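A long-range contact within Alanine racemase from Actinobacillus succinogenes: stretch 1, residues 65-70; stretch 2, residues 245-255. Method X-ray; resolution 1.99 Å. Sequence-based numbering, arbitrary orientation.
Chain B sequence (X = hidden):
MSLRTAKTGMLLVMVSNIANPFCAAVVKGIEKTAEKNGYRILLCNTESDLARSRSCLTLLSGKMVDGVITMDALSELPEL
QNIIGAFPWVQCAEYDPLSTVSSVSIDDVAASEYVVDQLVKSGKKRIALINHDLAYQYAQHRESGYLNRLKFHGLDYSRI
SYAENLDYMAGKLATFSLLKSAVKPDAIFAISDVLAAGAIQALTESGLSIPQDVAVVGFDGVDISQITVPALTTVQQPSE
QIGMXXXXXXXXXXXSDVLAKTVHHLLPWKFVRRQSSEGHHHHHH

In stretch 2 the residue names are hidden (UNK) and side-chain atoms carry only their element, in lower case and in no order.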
# COMPACT_ATOMS: atom_id res chain seq x y z
N VAL B 65 -24.30 -3.63 5.92
CA VAL B 65 -23.31 -3.30 6.93
C VAL B 65 -24.02 -2.59 8.05
O VAL B 65 -25.07 -1.92 7.81
CB VAL B 65 -22.19 -2.37 6.38
CG1 VAL B 65 -21.45 -3.00 5.18
CG2 VAL B 65 -22.78 -1.02 5.98
N ASP B 66 -23.43 -2.74 9.26
CA ASP B 66 -23.93 -2.20 10.49
C ASP B 66 -23.38 -0.81 10.89
O ASP B 66 -23.82 -0.24 11.90
CB ASP B 66 -23.61 -3.19 11.61
CG ASP B 66 -24.51 -4.44 11.60
OD1 ASP B 66 -25.24 -4.67 10.60
OD2 ASP B 66 -24.46 -5.20 12.60
N GLY B 67 -22.48 -0.23 10.10
CA GLY B 67 -21.86 1.04 10.51
C GLY B 67 -20.74 1.40 9.54
O GLY B 67 -20.30 0.55 8.77
N VAL B 68 -20.33 2.66 9.54
CA VAL B 68 -19.30 3.15 8.62
C VAL B 68 -18.14 3.90 9.37
O VAL B 68 -18.38 4.69 10.26
CB VAL B 68 -19.97 3.96 7.44
CG1 VAL B 68 -20.95 4.91 7.96
CG2 VAL B 68 -18.94 4.72 6.55
N ILE B 69 -16.89 3.54 9.03
CA ILE B 69 -15.70 4.33 9.41
C ILE B 69 -15.20 4.97 8.17
O ILE B 69 -15.08 4.31 7.15
CB ILE B 69 -14.62 3.44 10.03
CG1 ILE B 69 -15.20 2.80 11.28
CG2 ILE B 69 -13.33 4.28 10.39
CD1 ILE B 69 -14.31 1.65 11.85
N THR B 70 -15.07 6.28 8.19
CA THR B 70 -14.61 7.05 7.04
C THR B 70 -13.23 7.71 7.30
O THR B 70 -12.97 8.19 8.40
CB THR B 70 -15.67 8.11 6.56
OG1 THR B 70 -15.20 8.66 5.31
CG2 THR B 70 -15.93 9.22 7.62
N UNK B 245 -9.17 1.95 17.57
CA UNK B 245 -9.97 2.87 18.39
C UNK B 245 -11.20 3.27 17.62
O UNK B 245 -12.29 3.37 18.20
c UNK B 245 -9.87 5.12 19.83
n UNK B 245 -10.59 4.18 23.52
c UNK B 245 -9.11 4.08 18.89
c UNK B 245 -10.49 4.40 21.04
c UNK B 245 -10.24 5.09 22.35
N UNK B 246 -11.06 3.46 16.29
CA UNK B 246 -12.21 3.82 15.47
C UNK B 246 -13.28 2.73 15.62
O UNK B 246 -14.41 3.02 15.94
c UNK B 246 -11.82 4.12 13.99
N UNK B 247 -12.89 1.47 15.52
CA UNK B 247 -13.83 0.37 15.75
C UNK B 247 -14.45 0.37 17.11
O UNK B 247 -15.69 0.16 17.21
c UNK B 247 -14.16 -2.17 15.82
c UNK B 247 -12.80 -1.04 14.01
c UNK B 247 -13.19 -1.01 15.45
N UNK B 248 -13.63 0.58 18.14
CA UNK B 248 -14.11 0.73 19.49
C UNK B 248 -15.19 1.78 19.66
O UNK B 248 -16.16 1.54 20.40
c UNK B 248 -12.97 1.03 20.46
o UNK B 248 -12.42 -0.23 20.80
N UNK B 249 -15.01 2.91 18.97
CA UNK B 249 -16.00 3.97 18.99
C UNK B 249 -17.26 3.57 18.23
O UNK B 249 -18.41 3.95 18.63
c UNK B 249 -15.40 5.29 18.47
c UNK B 249 -13.75 7.26 18.51
c UNK B 249 -14.63 6.23 20.62
c UNK B 249 -14.22 5.94 19.22
N UNK B 250 -17.07 2.82 17.15
CA UNK B 250 -18.19 2.35 16.34
C UNK B 250 -18.99 1.34 17.13
O UNK B 250 -20.20 1.29 17.01
c UNK B 250 -18.97 3.01 13.36
c UNK B 250 -18.43 0.64 12.83
c UNK B 250 -18.82 1.62 13.94
c UNK B 250 -17.73 1.68 15.02
N UNK B 251 -18.31 0.51 17.90
CA UNK B 251 -19.00 -0.46 18.77
C UNK B 251 -19.80 0.17 19.92
O UNK B 251 -20.86 -0.34 20.30
c UNK B 251 -16.20 -3.30 18.88
c UNK B 251 -17.40 -2.51 18.25
c UNK B 251 -18.40 -3.45 17.51
c UNK B 251 -18.03 -1.55 19.28
N UNK B 252 -19.36 1.27 20.49
CA UNK B 252 -20.19 1.92 21.49
C UNK B 252 -21.51 2.36 20.89
O UNK B 252 -22.54 2.30 21.58
c UNK B 252 -19.57 3.19 22.01
c UNK B 252 -17.69 3.23 23.53
o UNK B 252 -18.23 2.49 24.39
c UNK B 252 -18.14 3.11 22.12
o UNK B 252 -16.80 4.10 23.72
N UNK B 253 -21.47 2.88 19.66
CA UNK B 253 -22.65 3.25 18.97
C UNK B 253 -23.52 2.03 18.72
O UNK B 253 -24.72 2.09 18.99
c UNK B 253 -21.26 6.07 16.72
c UNK B 253 -21.76 5.34 17.95
o UNK B 253 -22.04 6.51 15.89
n UNK B 253 -19.94 6.22 16.61
c UNK B 253 -22.34 4.00 17.67
N UNK B 254 -22.95 0.96 18.20
CA UNK B 254 -23.75 -0.24 17.88
C UNK B 254 -24.35 -0.84 19.16
O UNK B 254 -25.52 -1.24 19.18
c UNK B 254 -21.39 -1.53 15.12
c UNK B 254 -22.91 -1.32 17.15
c UNK B 254 -23.54 -2.75 17.29
c UNK B 254 -22.67 -0.97 15.69
N UNK B 255 -23.59 -0.83 20.24
CA UNK B 255 -24.02 -1.46 21.49
C UNK B 255 -25.30 -0.83 22.05
O UNK B 255 -25.39 0.38 22.21
c UNK B 255 -21.81 -2.39 22.27
c UNK B 255 -19.94 -3.49 22.64
n UNK B 255 -20.75 -2.57 23.13
n UNK B 255 -20.44 -3.92 21.49
c UNK B 255 -22.91 -1.41 22.53
c UNK B 255 -21.62 -3.25 21.25

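Position 245 carries four carbons in a row ending in a nitrogen. None of these atoms comes near stretch 1. An unbranched chain closed by one nitrogen is lysine, Lys245. It is partly exposed.

Position 246 has one side-chain carbon. The CA-to-CB bond points toward stretch 1, and CB lies 3.9 Å from CG2 of Ile69. A lone carbon means alanine, Ala246.

Position 247 has three carbons, the first carrying the other two. One of the two outer carbons lies 3.8 Å from CD1 of Ile69. The fork at the first carbon, with two short arms, is valine, Val247. Its CA-to-CB bond points sideways, and the atom touching Ile69 is CG2.

Position 248 has one carbon and then one oxygen, and it does not reach stretch 1. This is serine, Ser248.

Position 249 has four carbons, forked at the second. It makes no contact with stretch 1. The fork identifies leucine, Leu249, a buried residue with chi1 m and chi2 t.

Position 250 also has four carbons forked at the second, but here the CA-to-CB bond points toward stretch 1. One end carbon lies 3.6 Å from O of Val68. The other lies 4.1 Å from C of Gly67 and 4.2 Å from CG1 of Ile69. This is leucine, Leu250, with chi1 t and chi2 p. CD1 is the atom near Val68, and CD2 is the one near Gly67 and Ile69.

Position 251 repeats the pattern of four carbons forked at the second, out of reach of stretch 1. It is leucine, Leu251.

Position 252 has three carbons, the third carrying two oxygens, and does not touch stretch 1. This carboxylate on a two-carbon stem is glutamate, Glu252.

Position 253 has three carbons, the third carrying one oxygen and one nitrogen. None of them reaches stretch 1. The amide is that of glutamine, Gln253. Its NE2 gives a weak hydrogen bond to O of Leu249, at 3.4 Å, one helical turn back.

Position 254 has four carbons, forked at the first, with one arm two carbons long. The inner carbon of that arm lies 4.0 Å from O of Asp66. This is isoleucine, Ile254, and the contact atom is CG1. Its CD1 lies 4.5 Å from CB of Asp66.

Position 255 has one carbon and then a five-membered ring of three carbons and two nitrogens. The ring is out of reach of stretch 1. The imidazole makes it histidine, His255. It leaves helical geometry, is exposed and touches a crystal neighbour.

The contact is apolar packing, with no hydrogen bond between the stretches. The helix crosses the strand at 145°, with an axis separation of 9.3 Å. Ala246, Leu250 and Ile254, spaced four apart, put one helical face against stretch 1. Ile69 meets Ala246, Val247 and Leu250. Gly67 has no side chain, and this leaves space for Leu250: an ideal CB there would sit only 3.0 Å from CD2 of Leu250. The CA-to-CB bond of Val68 points away, and Val68 meets Leu250 through its carbonyl O.

Stretch 2 (245-255) KAVSLLLEQIH
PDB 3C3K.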